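Hypothetical protein ylbA (Escherichia coli, PDB 1RC6) catalyses the manganese-dependent hydrolysis of (S)-ureidoglycine to (S)-ureidoglycolate and ammonia, a stereospecific step in the breakdown of allantoin. Local coordinates at residues G70-F76 with L116-N121; G203-G209 with V222-I228; S104-Y110 with W145-A151. All blocks are in the same frame, centred on the assembly; numbering follows the deposited sequence.

Contact 1 (G70-F76 with L116-N121)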
loop_
_atom_site.group_PDB
_atom_site.type_symbol
_atom_site.label_atom_id
_atom_site.label_comp_id
_atom_site.label_asym_id
_atom_site.label_seq_id
_atom_site.Cartn_x
_atom_site.Cartn_y
_atom_site.Cartn_z
ATOM N N GLY A 70 4.607 16.190 11.047
ATOM C CA GLY A 70 5.278 15.376 10.061
ATOM C C GLY A 70 4.390 15.227 8.845
ATOM O O GLY A 70 3.167 15.118 8.967
ATOM N N GLY A 71 5.006 15.232 7.671
ATOM C CA GLY A 71 4.255 15.096 6.448
ATOM C C GLY A 71 5.063 15.692 5.325
ATOM O O GLY A 71 6.292 15.819 5.425
ATOM N N ASN A 72 4.382 16.063 4.249
ATOM C CA ASN A 72 5.050 16.656 3.109
ATOM C C ASN A 72 4.213 17.814 2.632
ATOM O O ASN A 72 3.116 17.639 2.101
ATOM C CB ASN A 72 5.216 15.622 1.998
ATOM C CG ASN A 72 6.072 16.128 0.862
ATOM O OD1 ASN A 72 5.786 17.168 0.266
ATOM N ND2 ASN A 72 7.132 15.389 0.551
ATOM N N GLN A 73 4.742 19.007 2.843
ATOM C CA GLN A 73 4.070 20.233 2.465
ATOM C C GLN A 73 4.544 20.696 1.099
ATOM O O GLN A 73 4.011 21.632 0.528
ATOM C CB GLN A 73 4.366 21.297 3.511
ATOM C CG GLN A 73 3.958 20.896 4.917
ATOM C CD GLN A 73 2.474 21.050 5.154
ATOM O OE1 GLN A 73 1.656 20.553 4.384
ATOM N NE2 GLN A 73 2.116 21.739 6.229
ATOM N N GLN A 74 5.549 20.023 0.571
ATOM C CA GLN A 74 6.105 20.381 -0.714
ATOM C C GLN A 74 5.315 19.869 -1.903
ATOM O O GLN A 74 5.325 20.485 -2.956
ATOM C CB GLN A 74 7.530 19.869 -0.802
ATOM C CG GLN A 74 8.157 19.984 -2.172
ATOM C CD GLN A 74 9.597 19.501 -2.167
ATOM O OE1 GLN A 74 10.412 19.965 -1.364
ATOM N NE2 GLN A 74 9.918 18.564 -3.060
ATOM N N GLY A 75 4.627 18.749 -1.740
ATOM C CA GLY A 75 3.877 18.199 -2.850
ATOM C C GLY A 75 4.504 16.876 -3.245
ATOM O O GLY A 75 5.627 16.839 -3.753
ATOM N N PHE A 76 3.767 15.790 -3.024
ATOM C CA PHE A 76 4.252 14.453 -3.307
ATOM C C PHE A 76 4.274 14.002 -4.764
ATOM O O PHE A 76 5.310 13.516 -5.247
ATOM C CB PHE A 76 3.468 13.436 -2.472
ATOM C CG PHE A 76 3.853 12.006 -2.737
ATOM C CD1 PHE A 76 5.187 11.612 -2.701
ATOM C CD2 PHE A 76 2.879 11.050 -3.016
ATOM C CE1 PHE A 76 5.549 10.281 -2.938
ATOM C CE2 PHE A 76 3.225 9.718 -3.254
ATOM C CZ PHE A 76 4.562 9.332 -3.215
ATOM N N LEU A 116 -0.286 17.176 -7.574
ATOM C CA LEU A 116 0.547 17.029 -6.397
ATOM C C LEU A 116 -0.308 16.906 -5.147
ATOM O O LEU A 116 -1.389 17.497 -5.046
ATOM C CB LEU A 116 1.451 18.234 -6.251
ATOM C CG LEU A 116 2.845 18.101 -6.862
ATOM C CD1 LEU A 116 2.779 17.330 -8.168
ATOM C CD2 LEU A 116 3.443 19.493 -7.028
ATOM N N MET A 117 0.189 16.137 -4.188
ATOM C CA MET A 117 -0.515 15.902 -2.935
ATOM C C MET A 117 0.357 16.377 -1.775
ATOM O O MET A 117 1.586 16.274 -1.830
ATOM C CB MET A 117 -0.790 14.408 -2.798
ATOM C CG MET A 117 -1.098 13.935 -1.396
ATOM S SD MET A 117 -0.935 12.122 -1.196
ATOM C CE MET A 117 -2.113 11.499 -2.450
ATOM N N THR A 118 -0.272 16.935 -0.747
ATOM C CA THR A 118 0.470 17.365 0.431
ATOM C C THR A 118 -0.284 16.789 1.599
ATOM O O THR A 118 -1.481 16.533 1.502
ATOM C CB THR A 118 0.552 18.894 0.573
ATOM O OG1 THR A 118 -0.749 19.467 0.411
ATOM C CG2 THR A 118 1.519 19.471 -0.462
ATOM N N PHE A 119 0.416 16.548 2.697
ATOM C CA PHE A 119 -0.242 15.973 3.854
ATOM C C PHE A 119 0.578 16.220 5.086
ATOM O O PHE A 119 1.793 16.342 5.022
ATOM C CB PHE A 119 -0.453 14.470 3.670
ATOM C CG PHE A 119 0.773 13.750 3.234
ATOM C CD1 PHE A 119 0.959 13.412 1.893
ATOM C CD2 PHE A 119 1.781 13.463 4.147
ATOM C CE1 PHE A 119 2.141 12.799 1.468
ATOM C CE2 PHE A 119 2.966 12.854 3.736
ATOM C CZ PHE A 119 3.148 12.521 2.393
ATOM N N VAL A 120 -0.103 16.299 6.215
ATOM C CA VAL A 120 0.550 16.554 7.467
ATOM C C VAL A 120 -0.229 15.898 8.566
ATOM O O VAL A 120 -1.441 15.712 8.476
ATOM C CB VAL A 120 0.629 18.064 7.770
ATOM C CG1 VAL A 120 1.094 18.291 9.203
ATOM C CG2 VAL A 120 1.599 18.715 6.833
ATOM N N ASN A 121 0.496 15.536 9.610
ATOM C CA ASN A 121 -0.113 14.927 10.760
ATOM C C ASN A 121 -1.080 15.960 11.314
ATOM O O ASN A 121 -0.742 17.141 11.425
ATOM C CB ASN A 121 0.941 14.614 11.793
ATOM C CG ASN A 121 0.443 13.666 12.818
ATOM O OD1 ASN A 121 -0.758 13.420 12.919
ATOM N ND2 ASN A 121 1.352 13.122 13.603
#
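Phe119 lies with one ring face against the side chain of Asn72. Asn72 CB sits 4.2 Å from the centroid of the Phe119 ring, a CH-pi contact. Phe76 CB approaches the same ring, 4.2 Å from Phe119 CE1. Beside it, Phe76 CD2 is 4.4 Å from Met117 SD. The backbones pair as a short antiparallel ladder. Asn72 and Phe119 form a hydrogen-bonded pair: Asn72 N to Phe119 O is 2.7 Å and Phe119 N to Asn72 O is 3.0 Å. Asn121 N donates to Gly70 O at 2.8 Å. Gly71 pairs with Val120 at a CA-CA distance of only 4.1 Å. A side chain on Gly71 would clash with Phe119 O, and its backbone angles also call for glycine. After Asn72 the chain turns off the ladder. Asn72 OD1 accepts from Gly75 N at 2.8 Å, an Asx motif that closes the turn. Phe76 N then returns to Met117 O at 2.5 Å. Phe42, Leu85 and Leu131 also touch the Phe119 side chain, so the aromatic cluster faces the barrel interior. The arrangement joins a connecting loop to strand 118-121 at the wall of the N-terminal cupin beta-barrel, far from the probable manganese site of the C-terminal barrel.

Contact 2 (G203-G209 with V222-I228); sequences GAYILSG and VKKGDYI
Residues 203-208 form a strand, extended as far as Ile206 and kinked at Leu207 (phi/psi -74/-37), where Leu207 and Ser208 form a classic beta bulge opposite Ser248. Residues 222-228 run against it through a turn between two short strands. The register is antiparallel. Ala204 and Ile228 are a hydrogen-bonded pair (Ala204 N to Ile228 O 2.8 Å, Ile228 N to Ala204 O 2.6 Å). Tyr205 faces Tyr227 as a non-hydrogen-bonded pair, CA-CA 4.3 Å. Ile206 N reaches Asp226 O at 2.9 Å, and Gly225 N reaches Ile206 O at 3.0 Å. Lys223 to Asp226 make a type II turn, with Gly225 at positive phi. Asp226 OD1 accepts from Lys223 N at 3.0 Å and forms a salt bridge with Arg18. Ile206 (m, m) is the main bump. It fills the hollow between the two short strands: Ile206 CG1 lies 3.2 Å from Val222 CG1, Ile206 CB 3.3 Å from Lys223 O, and Ile206 CD1 4.3 Å from Ile228 CD1. Tyr205 and Tyr227, both t, project from the other face, with Tyr205 CB 4.2 Å from Tyr227 CD1. A CB on Gly203 would clash with Tyr227 OH, which is hydrogen-bonded to Ser51 and Asp61. The arrangement belongs to the C-terminal cupin barrel wall, beside His202 and Tyr249, which probably bind manganese and substrate respectively.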
loop_
_atom_site.group_PDB
_atom_site.type_symbol
_atom_site.label_atom_id
_atom_site.label_comp_id
_atom_site.label_asym_id
_atom_site.label_seq_id
_atom_site.Cartn_x
_atom_site.Cartn_y
_atom_site.Cartn_z
ATOM N N GLY A 203 1.826 -5.317 -4.089
ATOM C CA GLY A 203 2.588 -4.781 -2.984
ATOM C C GLY A 203 1.622 -4.840 -1.822
ATOM O O GLY A 203 0.620 -4.139 -1.826
ATOM N N ALA A 204 1.881 -5.680 -0.831
ATOM C CA ALA A 204 0.949 -5.759 0.273
ATOM C C ALA A 204 1.578 -5.398 1.595
ATOM O O ALA A 204 2.723 -5.754 1.877
ATOM C CB ALA A 204 0.357 -7.143 0.348
ATOM N N TYR A 205 0.818 -4.663 2.391
ATOM C CA TYR A 205 1.237 -4.258 3.720
ATOM C C TYR A 205 0.187 -4.849 4.646
ATOM O O TYR A 205 -1.004 -4.564 4.502
ATOM C CB TYR A 205 1.234 -2.743 3.868
ATOM C CG TYR A 205 1.604 -2.284 5.258
ATOM C CD1 TYR A 205 2.931 -2.321 5.696
ATOM C CD2 TYR A 205 0.631 -1.817 6.145
ATOM C CE1 TYR A 205 3.281 -1.900 6.982
ATOM C CE2 TYR A 205 0.971 -1.394 7.432
ATOM C CZ TYR A 205 2.296 -1.438 7.844
ATOM O OH TYR A 205 2.636 -1.013 9.115
ATOM N N ILE A 206 0.623 -5.682 5.585
ATOM C CA ILE A 206 -0.292 -6.315 6.522
ATOM C C ILE A 206 -0.797 -5.296 7.520
ATOM O O ILE A 206 -0.045 -4.822 8.372
ATOM C CB ILE A 206 0.401 -7.427 7.277
ATOM C CG1 ILE A 206 1.072 -8.367 6.279
ATOM C CG2 ILE A 206 -0.608 -8.164 8.144
ATOM C CD1 ILE A 206 0.117 -9.010 5.305
ATOM N N LEU A 207 -2.080 -4.971 7.406
ATOM C CA LEU A 207 -2.720 -3.983 8.270
ATOM C C LEU A 207 -3.002 -4.440 9.690
ATOM O O LEU A 207 -2.902 -3.656 10.636
ATOM C CB LEU A 207 -4.024 -3.515 7.637
ATOM C CG LEU A 207 -3.845 -2.633 6.413
ATOM C CD1 LEU A 207 -5.198 -2.335 5.807
ATOM C CD2 LEU A 207 -3.139 -1.350 6.826
ATOM N N SER A 208 -3.371 -5.703 9.842
ATOM C CA SER A 208 -3.672 -6.207 11.168
ATOM C C SER A 208 -3.760 -7.714 11.201
ATOM O O SER A 208 -3.782 -8.381 10.169
ATOM C CB SER A 208 -5.000 -5.630 11.663
ATOM O OG SER A 208 -6.091 -6.237 10.987
ATOM N N GLY A 209 -3.819 -8.238 12.419
ATOM C CA GLY A 209 -3.925 -9.663 12.601
ATOM C C GLY A 209 -2.618 -10.379 12.395
ATOM O O GLY A 209 -1.544 -9.801 12.512
ATOM N N VAL A 222 3.290 -14.336 8.669
ATOM C CA VAL A 222 3.181 -12.941 8.305
ATOM C C VAL A 222 2.386 -12.236 9.385
ATOM O O VAL A 222 1.536 -12.847 10.029
ATOM C CB VAL A 222 2.471 -12.817 6.962
ATOM C CG1 VAL A 222 2.116 -11.387 6.692
ATOM C CG2 VAL A 222 3.367 -13.339 5.867
ATOM N N LYS A 223 2.654 -10.956 9.597
ATOM C CA LYS A 223 1.920 -10.251 10.628
ATOM C C LYS A 223 1.865 -8.754 10.434
ATOM O O LYS A 223 2.581 -8.188 9.617
ATOM C CB LYS A 223 2.521 -10.562 11.994
ATOM C CG LYS A 223 3.908 -9.978 12.215
ATOM C CD LYS A 223 4.577 -10.621 13.429
ATOM C CE LYS A 223 5.820 -9.863 13.862
ATOM N NZ LYS A 223 5.464 -8.534 14.423
ATOM N N LYS A 224 0.992 -8.124 11.205
ATOM C CA LYS A 224 0.808 -6.686 11.167
ATOM C C LYS A 224 2.164 -6.003 11.102
ATOM O O LYS A 224 3.051 -6.310 11.895
ATOM C CB LYS A 224 0.044 -6.254 12.412
ATOM C CG LYS A 224 -0.082 -4.770 12.630
ATOM C CD LYS A 224 -1.217 -4.516 13.617
ATOM C CE LYS A 224 -1.241 -3.082 14.106
ATOM N NZ LYS A 224 -0.067 -2.780 14.980
ATOM N N GLY A 225 2.328 -5.097 10.141
ATOM C CA GLY A 225 3.585 -4.389 9.990
ATOM C C GLY A 225 4.473 -4.932 8.880
ATOM O O GLY A 225 5.369 -4.238 8.399
ATOM N N ASP A 226 4.241 -6.173 8.474
ATOM C CA ASP A 226 5.032 -6.785 7.412
ATOM C C ASP A 226 4.618 -6.254 6.047
ATOM O O ASP A 226 3.482 -5.812 5.858
ATOM C CB ASP A 226 4.851 -8.305 7.407
ATOM C CG ASP A 226 5.570 -8.994 8.554
ATOM O OD1 ASP A 226 5.441 -10.235 8.657
ATOM O OD2 ASP A 226 6.262 -8.305 9.345
ATOM N N TYR A 227 5.543 -6.312 5.093
ATOM C CA TYR A 227 5.273 -5.866 3.743
ATOM C C TYR A 227 5.696 -6.970 2.809
ATOM O O TYR A 227 6.721 -7.591 3.020
ATOM C CB TYR A 227 6.063 -4.609 3.394
ATOM C CG TYR A 227 5.835 -4.180 1.965
ATOM C CD1 TYR A 227 4.666 -3.518 1.593
ATOM C CD2 TYR A 227 6.759 -4.490 0.972
ATOM C CE1 TYR A 227 4.422 -3.177 0.257
ATOM C CE2 TYR A 227 6.536 -4.157 -0.361
ATOM C CZ TYR A 227 5.370 -3.504 -0.711
ATOM O OH TYR A 227 5.164 -3.178 -2.024
ATOM N N ILE A 228 4.927 -7.198 1.757
ATOM C CA ILE A 228 5.269 -8.260 0.837
ATOM C C ILE A 228 5.198 -7.835 -0.616
ATOM O O ILE A 228 4.188 -7.286 -1.060
ATOM C CB ILE A 228 4.317 -9.444 1.007
ATOM C CG1 ILE A 228 4.189 -9.796 2.481
ATOM C CG2 ILE A 228 4.818 -10.630 0.202
ATOM C CD1 ILE A 228 3.123 -10.821 2.744
#

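Contact 3 (S104-Y110 with W145-A151)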
loop_
_atom_site.group_PDB
_atom_site.type_symbol
_atom_site.label_atom_id
_atom_site.label_comp_id
_atom_site.label_asym_id
_atom_site.label_seq_id
_atom_site.Cartn_x
_atom_site.Cartn_y
_atom_site.Cartn_z
ATOM N N SER A 104 -8.904 10.051 8.681
ATOM C CA SER A 104 -8.742 9.328 9.931
ATOM C C SER A 104 -8.366 7.908 9.512
ATOM O O SER A 104 -8.208 7.637 8.322
ATOM C CB SER A 104 -10.060 9.304 10.704
ATOM O OG SER A 104 -10.989 8.430 10.071
ATOM N N GLU A 105 -8.231 7.001 10.473
ATOM C CA GLU A 105 -7.877 5.642 10.120
ATOM C C GLU A 105 -8.761 5.147 8.982
ATOM O O GLU A 105 -9.966 5.396 8.966
ATOM C CB GLU A 105 -8.017 4.705 11.315
ATOM C CG GLU A 105 -7.706 3.271 10.941
ATOM C CD GLU A 105 -7.816 2.328 12.103
ATOM O OE1 GLU A 105 -7.099 2.544 13.104
ATOM O OE2 GLU A 105 -8.615 1.370 12.010
ATOM N N GLY A 106 -8.162 4.449 8.027
ATOM C CA GLY A 106 -8.934 3.951 6.906
ATOM C C GLY A 106 -9.174 5.015 5.849
ATOM O O GLY A 106 -9.663 4.716 4.766
ATOM N N GLY A 107 -8.837 6.262 6.157
ATOM C CA GLY A 107 -9.031 7.323 5.188
ATOM C C GLY A 107 -8.042 7.164 4.052
ATOM O O GLY A 107 -6.894 6.792 4.286
ATOM N N TYR A 108 -8.472 7.432 2.821
ATOM C CA TYR A 108 -7.585 7.302 1.686
ATOM C C TYR A 108 -7.747 8.445 0.704
ATOM O O TYR A 108 -8.781 9.131 0.686
ATOM C CB TYR A 108 -7.831 5.983 0.961
ATOM C CG TYR A 108 -9.153 5.887 0.216
ATOM C CD1 TYR A 108 -10.334 5.546 0.876
ATOM C CD2 TYR A 108 -9.209 6.093 -1.162
ATOM C CE1 TYR A 108 -11.537 5.404 0.177
ATOM C CE2 TYR A 108 -10.396 5.954 -1.866
ATOM C CZ TYR A 108 -11.560 5.606 -1.193
ATOM O OH TYR A 108 -12.729 5.442 -1.913
ATOM N N LEU A 109 -6.719 8.645 -0.117
ATOM C CA LEU A 109 -6.728 9.686 -1.126
ATOM C C LEU A 109 -5.927 9.303 -2.369
ATOM O O LEU A 109 -4.728 9.026 -2.287
ATOM C CB LEU A 109 -6.159 10.992 -0.570
ATOM C CG LEU A 109 -5.925 12.053 -1.653
ATOM C CD1 LEU A 109 -7.244 12.443 -2.291
ATOM C CD2 LEU A 109 -5.255 13.266 -1.049
ATOM N N TYR A 110 -6.600 9.299 -3.517
ATOM C CA TYR A 110 -5.957 9.008 -4.791
ATOM C C TYR A 110 -5.853 10.302 -5.594
ATOM O O TYR A 110 -6.778 11.106 -5.612
ATOM C CB TYR A 110 -6.758 7.977 -5.603
ATOM C CG TYR A 110 -6.296 7.899 -7.047
ATOM C CD1 TYR A 110 -6.737 8.818 -7.988
ATOM C CD2 TYR A 110 -5.319 6.979 -7.444
ATOM C CE1 TYR A 110 -6.213 8.844 -9.282
ATOM C CE2 TYR A 110 -4.792 6.993 -8.732
ATOM C CZ TYR A 110 -5.241 7.935 -9.645
ATOM O OH TYR A 110 -4.699 7.991 -10.906
ATOM N N TRP A 145 -9.367 10.364 -12.041
ATOM C CA TRP A 145 -9.706 11.553 -11.271
ATOM C C TRP A 145 -9.535 11.352 -9.764
ATOM O O TRP A 145 -9.537 10.225 -9.264
ATOM C CB TRP A 145 -11.141 11.980 -11.573
ATOM C CG TRP A 145 -12.136 10.920 -11.294
ATOM C CD1 TRP A 145 -12.759 10.661 -10.103
ATOM C CD2 TRP A 145 -12.606 9.932 -12.222
ATOM N NE1 TRP A 145 -13.593 9.571 -10.234
ATOM C CE2 TRP A 145 -13.520 9.103 -11.523
ATOM C CE3 TRP A 145 -12.339 9.667 -13.576
ATOM C CZ2 TRP A 145 -14.180 8.022 -12.136
ATOM C CZ3 TRP A 145 -12.990 8.596 -14.188
ATOM C CH2 TRP A 145 -13.904 7.784 -13.464
ATOM N N LEU A 146 -9.387 12.468 -9.057
ATOM C CA LEU A 146 -9.207 12.460 -7.616
ATOM C C LEU A 146 -10.304 11.651 -6.953
ATOM O O LEU A 146 -11.475 11.794 -7.281
ATOM C CB LEU A 146 -9.224 13.908 -7.108
ATOM C CG LEU A 146 -9.317 14.403 -5.650
ATOM C CD1 LEU A 146 -9.708 13.314 -4.680
ATOM C CD2 LEU A 146 -7.999 15.008 -5.268
ATOM N N VAL A 147 -9.915 10.779 -6.035
ATOM C CA VAL A 147 -10.874 9.982 -5.288
ATOM C C VAL A 147 -10.415 9.995 -3.838
ATOM O O VAL A 147 -9.225 9.889 -3.562
ATOM C CB VAL A 147 -10.927 8.531 -5.780
ATOM C CG1 VAL A 147 -11.932 7.742 -4.957
ATOM C CG2 VAL A 147 -11.298 8.500 -7.238
ATOM N N SER A 148 -11.356 10.141 -2.914
ATOM C CA SER A 148 -11.022 10.167 -1.502
ATOM C C SER A 148 -12.189 9.655 -0.658
ATOM O O SER A 148 -13.341 9.769 -1.051
ATOM C CB SER A 148 -10.648 11.590 -1.096
ATOM O OG SER A 148 -10.230 11.630 0.259
ATOM N N GLY A 149 -11.889 9.077 0.494
ATOM C CA GLY A 149 -12.939 8.561 1.352
ATOM C C GLY A 149 -12.356 7.750 2.493
ATOM O O GLY A 149 -11.178 7.910 2.847
ATOM N N ASN A 150 -13.165 6.881 3.084
ATOM C CA ASN A 150 -12.679 6.049 4.164
ATOM C C ASN A 150 -13.056 4.626 3.835
ATOM O O ASN A 150 -14.068 4.387 3.185
ATOM C CB ASN A 150 -13.296 6.460 5.502
ATOM C CG ASN A 150 -12.518 5.905 6.696
ATOM O OD1 ASN A 150 -12.519 4.691 6.948
ATOM N ND2 ASN A 150 -11.833 6.797 7.428
ATOM N N ALA A 151 -12.237 3.676 4.267
ATOM C CA ALA A 151 -12.514 2.277 3.990
ATOM C C ALA A 151 -13.889 1.940 4.544
ATOM O O ALA A 151 -14.686 1.251 3.904
ATOM C CB ALA A 151 -11.454 1.396 4.630
#
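Backbone hydrogen bonds carry most of this contact. Strands 107-110 and 147-150 run antiparallel, with axes 4.5 Å apart at 174°. Tyr108 and Gly149 form one hydrogen-bonded pair, with Tyr108 N to Gly149 O at 2.7 Å and Gly149 N to Tyr108 O at 3.1 Å. Tyr110 and Val147 form the next, with Tyr110 N to Val147 O at 2.7 Å and Val147 N to Tyr110 O at 3.2 Å. Ala151 N to Gly106 O, 2.8 Å, extends the ladder past the strand ends.

Two side chains add polar bonds to the backbone. Ser148 OG donates to Tyr108 O at 2.9 Å. Asn150 ND2 donates at 2.8 Å to Glu105 O, a carbonyl of the type II turn from Ser104 to Gly107. Asn150 OD1 is taken up by Ser152 N.

Apolar contacts lie on both faces. Leu109 CD1 meets Leu146 CD1 at 3.5 Å and Ser148 CB at 3.7 Å. On the face of Tyr108 and Tyr110, Tyr108 CE2 is 3.9 Å from Val147 CG1, and Tyr110 CB is 4.2 Å from Val147 CB. The Tyr108 ring lies with a face over Gly149 N, where a side chain would be tight against Tyr108 CE1. Tyr108 meets the Phe170 ring edge-to-face, Tyr110 meets Phe177 with the ring planes at about 55°, and Tyr110 OH bonds Glu82.

Strand 147-150 is an outermost strand of its six-stranded cupin sheet. The chemistry implies that this edge is held mainly by main-chain pairing, which Asn150 and Ser148 reinforce.

Contacts 1 and 3 belong to the first cupin barrel with its six-stranded sheet, and contact 2 to the C-terminal cupin domain. Contacts 1 and 3 touch where Met117 CE packs on Leu109 O, and strands 107-111 and 118-121 follow each other in the chain. Contact 2 touches neither. All three are partly buried, contact 2 most so, with 8 of 14 touching residues buried. Its centre is about 10 Å from the centre of the chain, and it sits closest to the probable metal and substrate site. The centre of contact 1 is about 17 Å from the chain centre; it joins a loop to a strand around an aromatic cluster. Contact 3, the most regular ladder, lies at the outer strand of its sheet.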